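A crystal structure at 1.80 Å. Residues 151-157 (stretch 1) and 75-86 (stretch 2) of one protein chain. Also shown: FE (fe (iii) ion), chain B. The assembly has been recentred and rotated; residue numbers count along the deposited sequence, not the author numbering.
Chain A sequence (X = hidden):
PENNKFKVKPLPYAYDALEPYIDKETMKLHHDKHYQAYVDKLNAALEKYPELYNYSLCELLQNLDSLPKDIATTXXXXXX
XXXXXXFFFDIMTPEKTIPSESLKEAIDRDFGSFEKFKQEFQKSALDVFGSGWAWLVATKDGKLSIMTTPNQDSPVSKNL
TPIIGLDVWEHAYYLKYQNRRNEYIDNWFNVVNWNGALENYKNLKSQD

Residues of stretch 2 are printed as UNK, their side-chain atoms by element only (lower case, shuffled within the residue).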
ATOM      1  N   ASN A 151      -3.518  -4.992  -2.759  1.00 14.72           N
ATOM      2  CA  ASN A 151      -3.976  -3.893  -3.596  1.00 13.38           C
ATOM      3  C   ASN A 151      -5.497  -3.906  -3.761  1.00 15.87           C
ATOM      4  O   ASN A 151      -6.191  -3.874  -2.755  1.00 16.18           O
ATOM      5  CB  ASN A 151      -3.196  -3.878  -4.912  1.00 17.21           C
ATOM      6  CG  ASN A 151      -1.701  -3.811  -4.665  1.00 20.69           C
ATOM      7  OD1 ASN A 151      -1.264  -3.101  -3.756  1.00 16.70           O
ATOM      8  ND2 ASN A 151      -0.915  -4.576  -5.431  1.00 18.22           N
ATOM      9  N   GLN A 152      -6.020  -3.941  -4.984  1.00 14.34           N
ATOM     10  CA  GLN A 152      -7.483  -4.066  -5.132  1.00 15.34           C
ATOM     11  C   GLN A 152      -7.900  -5.403  -5.727  1.00 15.02           C
ATOM     12  O   GLN A 152      -8.980  -5.521  -6.312  1.00 16.25           O
ATOM     13  CB  GLN A 152      -8.092  -2.928  -5.953  1.00 14.40           C
ATOM     14  CG  GLN A 152      -7.844  -1.517  -5.380  1.00 15.95           C
ATOM     15  CD  GLN A 152      -8.484  -1.279  -4.017  1.00 18.40           C
ATOM     16  OE1 GLN A 152      -9.361  -2.053  -3.574  1.00 19.43           O
ATOM     17  NE2 GLN A 152      -8.065  -0.223  -3.346  1.00 12.48           N
ATOM     18  N   ASP A 153      -7.052  -6.408  -5.586  1.00 15.27           N
ATOM     19  CA  ASP A 153      -7.447  -7.750  -6.005  1.00 17.11           C
ATOM     20  C   ASP A 153      -8.629  -8.241  -5.165  1.00 18.82           C
ATOM     21  O   ASP A 153      -8.814  -7.820  -4.025  1.00 18.12           O
ATOM     22  CB  ASP A 153      -6.258  -8.707  -5.950  1.00 19.32           C
ATOM     23  CG  ASP A 153      -5.172  -8.337  -6.969  1.00 17.78           C
ATOM     24  OD1 ASP A 153      -5.447  -7.512  -7.861  1.00 19.03           O
ATOM     25  OD2 ASP A 153      -4.054  -8.880  -6.887  1.00 22.83           O
ATOM     26  N   SER A 154      -9.451  -9.119  -5.738  1.00 16.71           N
ATOM     27  CA  SER A 154     -10.685  -9.528  -5.074  1.00 15.74           C
ATOM     28  C   SER A 154     -10.824 -11.036  -5.042  1.00 18.60           C
ATOM     29  O   SER A 154     -10.446 -11.699  -6.001  1.00 18.82           O
ATOM     30  CB  SER A 154     -11.883  -8.963  -5.839  1.00 19.59           C
ATOM     31  OG  SER A 154     -13.093  -9.576  -5.415  1.00 21.40           O
ATOM     32  N   PRO A 155     -11.393 -11.579  -3.949  1.00 18.30           N
ATOM     33  CA  PRO A 155     -11.673 -13.021  -3.862  1.00 18.76           C
ATOM     34  C   PRO A 155     -12.594 -13.493  -4.990  1.00 20.39           C
ATOM     35  O   PRO A 155     -12.560 -14.671  -5.347  1.00 20.04           O
ATOM     36  CB  PRO A 155     -12.413 -13.169  -2.530  1.00 20.95           C
ATOM     37  CG  PRO A 155     -12.103 -11.938  -1.754  1.00 25.17           C
ATOM     38  CD  PRO A 155     -11.788 -10.850  -2.730  1.00 20.29           C
ATOM     39  N   VAL A 156     -13.409 -12.588  -5.515  1.00 17.74           N
ATOM     40  CA  VAL A 156     -14.344 -12.903  -6.597  1.00 18.15           C
ATOM     41  C   VAL A 156     -13.601 -13.502  -7.792  1.00 25.23           C
ATOM     42  O   VAL A 156     -14.121 -14.384  -8.492  1.00 21.04           O
ATOM     43  CB  VAL A 156     -15.129 -11.644  -7.020  1.00 24.01           C
ATOM     44  CG1 VAL A 156     -15.853 -11.857  -8.342  1.00 28.17           C
ATOM     45  CG2 VAL A 156     -16.099 -11.237  -5.903  1.00 24.44           C
ATOM     46  N   SER A 157     -12.372 -13.037  -8.000  1.00 20.47           N
ATOM     47  CA  SER A 157     -11.545 -13.504  -9.109  1.00 19.56           C
ATOM     48  C   SER A 157     -11.044 -14.930  -8.898  1.00 23.41           C
ATOM     49  O   SER A 157     -10.527 -15.557  -9.824  1.00 25.23           O
ATOM     50  CB  SER A 157     -10.367 -12.552  -9.327  1.00 18.44           C
ATOM     51  OG  SER A 157     -10.834 -11.253  -9.672  1.00 18.67           O
ATOM     52  N   UNK A  75      -8.373  -2.738 -15.671  1.00 18.61           N
ATOM     53  CA  UNK A  75      -9.658  -3.228 -15.173  1.00 17.23           C
ATOM     54  C   UNK A  75      -9.501  -3.971 -13.846  1.00 17.07           C
ATOM     55  O   UNK A  75     -10.296  -3.782 -12.931  1.00 17.59           O
ATOM     56  c   UNK A  75     -10.787  -3.235 -17.421  1.00 20.32           C
ATOM     57  c   UNK A  75     -11.651  -4.708 -15.578  1.00 19.68           C
ATOM     58  c   UNK A  75     -10.405  -4.088 -16.211  1.00 19.81           C
ATOM     59  N   UNK A  76      -8.473  -4.807 -13.730  1.00 15.25           N
ATOM     60  CA  UNK A  76      -8.198  -5.494 -12.474  1.00 17.42           C
ATOM     61  C   UNK A  76      -8.118  -4.479 -11.330  1.00 17.53           C
ATOM     62  O   UNK A  76      -8.760  -4.626 -10.289  1.00 15.87           O
ATOM     63  c   UNK A  76      -6.350  -6.851 -11.296  1.00 18.50           C
ATOM     64  c   UNK A  76      -3.274  -8.883 -10.484  1.00 30.30           C
ATOM     65  c   UNK A  76      -5.007  -7.544 -11.597  1.00 20.22           C
ATOM     66  c   UNK A  76      -6.874  -6.256 -12.586  1.00 16.29           C
ATOM     67  n   UNK A  76      -2.760  -9.415  -9.383  1.00 25.06           N
ATOM     68  n   UNK A  76      -4.388  -8.155 -10.427  1.00 24.60           N
ATOM     69  n   UNK A  76      -2.676  -9.084 -11.656  1.00 30.06           N
ATOM     70  N   UNK A  77      -7.341  -3.428 -11.532  1.00 16.83           N
ATOM     71  CA  UNK A  77      -7.141  -2.459 -10.457  1.00 15.40           C
ATOM     72  C   UNK A  77      -8.368  -1.601 -10.167  1.00 16.46           C
ATOM     73  O   UNK A  77      -8.704  -1.370  -9.005  1.00 15.82           O
ATOM     74  n   UNK A  77      -3.619  -1.775 -11.426  1.00 17.90           N
ATOM     75  c   UNK A  77      -5.944  -1.561 -10.768  1.00 16.53           C
ATOM     76  o   UNK A  77      -4.523  -3.368 -10.104  1.00 18.54           O
ATOM     77  c   UNK A  77      -4.633  -2.317 -10.740  1.00 18.96           C
ATOM     78  N   UNK A  78      -9.041  -1.138 -11.214  1.00 15.54           N
ATOM     79  CA  UNK A  78     -10.096  -0.147 -11.031  1.00 17.38           C
ATOM     80  C   UNK A  78     -11.485  -0.755 -10.844  1.00 18.94           C
ATOM     81  O   UNK A  78     -12.265  -0.267 -10.032  1.00 16.86           O
ATOM     82  o   UNK A  78      -7.867   1.573 -12.943  1.00 25.05           O
ATOM     83  c   UNK A  78     -10.044   0.892 -12.148  1.00 17.04           C
ATOM     84  n   UNK A  78      -8.650   2.534 -11.074  1.00 17.30           N
ATOM     85  c   UNK A  78      -8.763   1.713 -12.097  1.00 21.89           C
ATOM     86  N   UNK A  79     -11.796  -1.826 -11.573  1.00 17.42           N
ATOM     87  CA  UNK A  79     -13.007  -2.589 -11.250  1.00 18.16           C
ATOM     88  C   UNK A  79     -12.840  -3.190  -9.863  1.00 18.18           C
ATOM     89  O   UNK A  79     -13.794  -3.277  -9.101  1.00 17.54           O
ATOM     90  c   UNK A  79     -13.283  -3.689 -12.289  1.00 17.88           C
ATOM     91  N   UNK A  80     -11.620  -3.609  -9.537  1.00 15.37           N
ATOM     92  CA  UNK A  80     -11.338  -4.093  -8.198  1.00 16.51           C
ATOM     93  C   UNK A  80     -11.660  -3.025  -7.165  1.00 16.56           C
ATOM     94  O   UNK A  80     -12.376  -3.281  -6.186  1.00 15.99           O
ATOM     95  N   UNK A  81     -11.127  -1.827  -7.381  1.00 16.90           N
ATOM     96  CA  UNK A  81     -11.333  -0.725  -6.451  1.00 15.49           C
ATOM     97  C   UNK A  81     -12.806  -0.386  -6.318  1.00 16.10           C
ATOM     98  O   UNK A  81     -13.313  -0.189  -5.211  1.00 18.04           O
ATOM     99  N   UNK A  82     -13.500  -0.333  -7.447  1.00 16.77           N
ATOM    100  CA  UNK A  82     -14.920   0.010  -7.450  1.00 18.32           C
ATOM    101  C   UNK A  82     -15.747  -1.042  -6.723  1.00 19.20           C
ATOM    102  O   UNK A  82     -16.593  -0.715  -5.891  1.00 18.69           O
ATOM    103  c   UNK A  82     -15.421   0.202  -8.875  1.00 17.12           C
ATOM    104  N   UNK A  83     -15.503  -2.308  -7.042  1.00 15.65           N
ATOM    105  CA  UNK A  83     -16.245  -3.387  -6.408  1.00 16.74           C
ATOM    106  C   UNK A  83     -15.970  -3.429  -4.907  1.00 20.10           C
ATOM    107  O   UNK A  83     -16.899  -3.511  -4.096  1.00 17.62           O
ATOM    108  c   UNK A  83     -15.889  -4.740  -7.033  1.00 20.00           C
ATOM    109  c   UNK A  83     -18.730  -7.173  -6.412  1.00 32.94           C
ATOM    110  c   UNK A  83     -16.243  -6.600  -5.364  1.00 21.51           C
ATOM    111  c   UNK A  83     -17.010  -7.611  -4.809  1.00 26.29           C
ATOM    112  c   UNK A  83     -18.248  -7.893  -5.345  1.00 33.48           C
ATOM    113  o   UNK A  83     -19.015  -8.897  -4.802  1.00 38.46           O
ATOM    114  c   UNK A  83     -17.964  -6.160  -6.952  1.00 27.33           C
ATOM    115  c   UNK A  83     -16.709  -5.863  -6.444  1.00 21.81           C
ATOM    116  N   UNK A  84     -14.691  -3.387  -4.539  1.00 17.32           N
ATOM    117  CA  UNK A  84     -14.303  -3.545  -3.147  1.00 15.65           C
ATOM    118  C   UNK A  84     -14.866  -2.427  -2.261  1.00 16.70           C
ATOM    119  O   UNK A  84     -15.287  -2.672  -1.133  1.00 16.33           O
ATOM    120  n   UNK A  84     -10.856  -4.883  -3.784  1.00 15.67           N
ATOM    121  c   UNK A  84     -12.774  -3.616  -2.999  1.00 15.18           C
ATOM    122  c   UNK A  84     -12.176  -4.893  -3.576  1.00 17.31           C
ATOM    123  o   UNK A  84     -12.880  -5.878  -3.823  1.00 17.20           O
ATOM    124  N   UNK A  85     -14.855  -1.199  -2.762  1.00 17.49           N
ATOM    125  CA  UNK A  85     -15.325  -0.084  -1.949  1.00 16.86           C
ATOM    126  C   UNK A  85     -16.839  -0.079  -1.817  1.00 18.29           C
ATOM    127  O   UNK A  85     -17.362   0.184  -0.735  1.00 17.74           O
ATOM    128  c   UNK A  85     -14.782   1.247  -2.472  1.00 16.82           C
ATOM    129  c   UNK A  85     -11.159   1.175  -2.367  1.00 19.47           C
ATOM    130  c   UNK A  85     -13.337   1.434  -2.146  1.00 17.27           C
ATOM    131  n   UNK A  85     -12.329   0.896  -2.920  1.00 17.09           N
ATOM    132  n   UNK A  85     -11.377   1.847  -1.250  1.00 19.72           N
ATOM    133  c   UNK A  85     -12.730   2.013  -1.082  1.00 19.06           C
ATOM    134  N   UNK A  86     -17.545  -0.378  -2.901  1.00 18.21           N
ATOM    135  CA  UNK A  86     -18.996  -0.499  -2.798  1.00 19.19           C
ATOM    136  C   UNK A  86     -19.324  -1.535  -1.726  1.00 18.84           C
ATOM    137  O   UNK A  86     -20.159  -1.294  -0.842  1.00 17.88           O
ATOM    138  c   UNK A  86     -21.168  -0.920  -4.057  1.00 24.27           C
ATOM    139  n   UNK A  86     -22.119  -1.772  -7.685  1.00 46.33           N
ATOM    140  c   UNK A  86     -19.634  -0.893  -4.135  1.00 19.79           C
ATOM    141  c   UNK A  86     -21.808  -1.673  -5.220  1.00 30.93           C
ATOM    142  c   UNK A  86     -21.436  -1.078  -6.550  1.00 38.84           C
TER
HETATM  143 FE    FE B   1      -9.861   2.048   0.376  1.00 25.18          FE
HETATM  144  O   HOH W   1      -9.466  -6.803  -8.741  1.00 17.70           O
HETATM  145  O   HOH W   2      -5.365  -4.662  -7.651  1.00 17.55           O
HETATM  146  O   HOH W   3     -14.077  -8.136  -3.300  1.00 23.04           O
HETATM  147  O   HOH W   4      -8.547   0.516  -0.574  1.00 16.43           O

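Position 75 opens the helical segment with three side-chain carbons, one carrying the other two, and reaches nothing on stretch 1; this beta-branched pattern is Val75. Position 76 has three carbons, a nitrogen, and then a carbon bearing two more nitrogens, a fully extended chain ending in a planar group that meets the carboxylate of Asp153. It is Arg76, and its guanidinium is engaged edge-on: NE donates to Asp153 OD1 at 2.8 Å and NH2 to Asp153 OD2 at 2.9 Å, both nearly linear, forming a two-pronged salt bridge.

At position 77 there are two carbons, the second carrying one oxygen and one nitrogen, a short amide. Its CA-to-CB bond points away from stretch 1, and its contact there is made by the backbone, with O 3.5 Å from Gln152 CB. This is Asn77; its OD1 accepts from water 2 at 2.9 Å, and the same water accepts from Gln152 N at 2.8 Å and donates to Asp153 OD1 at 2.9 Å.

Position 78 repeats the four-atom pattern of two carbons, an oxygen and a nitrogen, but points away and touches nothing on stretch 1: Asn78. Position 79, with a single carbon directed sideways and out of contact, is Ala79.

No side-chain atom exists at position 80, so it is Gly80. The absence matters, because an ideal CB here would lie 2.2 Å from Gln152 O, a clash. Instead, Gly80 CA approaches Gln152 O to 3.3 Å in a CA-H...O contact. Position 81 is also bare, and its N lies 3.5 Å from Gln152 CB; it is Gly81. Position 82 carries one carbon pointing away from stretch 1 and is Ala82.

At position 83 a carbon leads to a six-carbon ring bearing an oxygen, identifying Tyr83. Its CE2 packs obliquely against Val156 CG2 at 3.9 Å.

Position 84 has two carbons, the second bearing an oxygen and a nitrogen, and points toward stretch 1, where the nitrogen faces Gln152. It is Asn84. ND2 donates to Gln152 OE1 at 3.2 Å and, weakly, to Gln152 O, also at 3.2 Å, while OD1 accepts from water 3 at 2.6 Å; that water lies 2.7 Å from Ser154 OG.

Position 85 shows one carbon followed by a five-membered ring of three carbons and two nitrogens, with Gln152 at the ring edge: His85. CE1 is 3.5 Å from Gln152 NE2, ND1 donates to Gly81 O at 2.7 Å, and NE2 binds FE at 2.2 Å. Position 86, four carbons in a row ending in nitrogen, is Lys86, out of reach.

The contact centres on Gln152, whose backbone fits against the bare helix surface at Gly80 while its side chain extends to Asn84 and His85. Water 4 accepts from Gln152 NE2 at 2.9 Å and binds FE at 2.2 Å, linking the loop to the metal. The salt bridge with Arg76 and the apolar packing on Tyr83 add further anchors.

Stretch 2 75-86: VRNNAGGAYNHK
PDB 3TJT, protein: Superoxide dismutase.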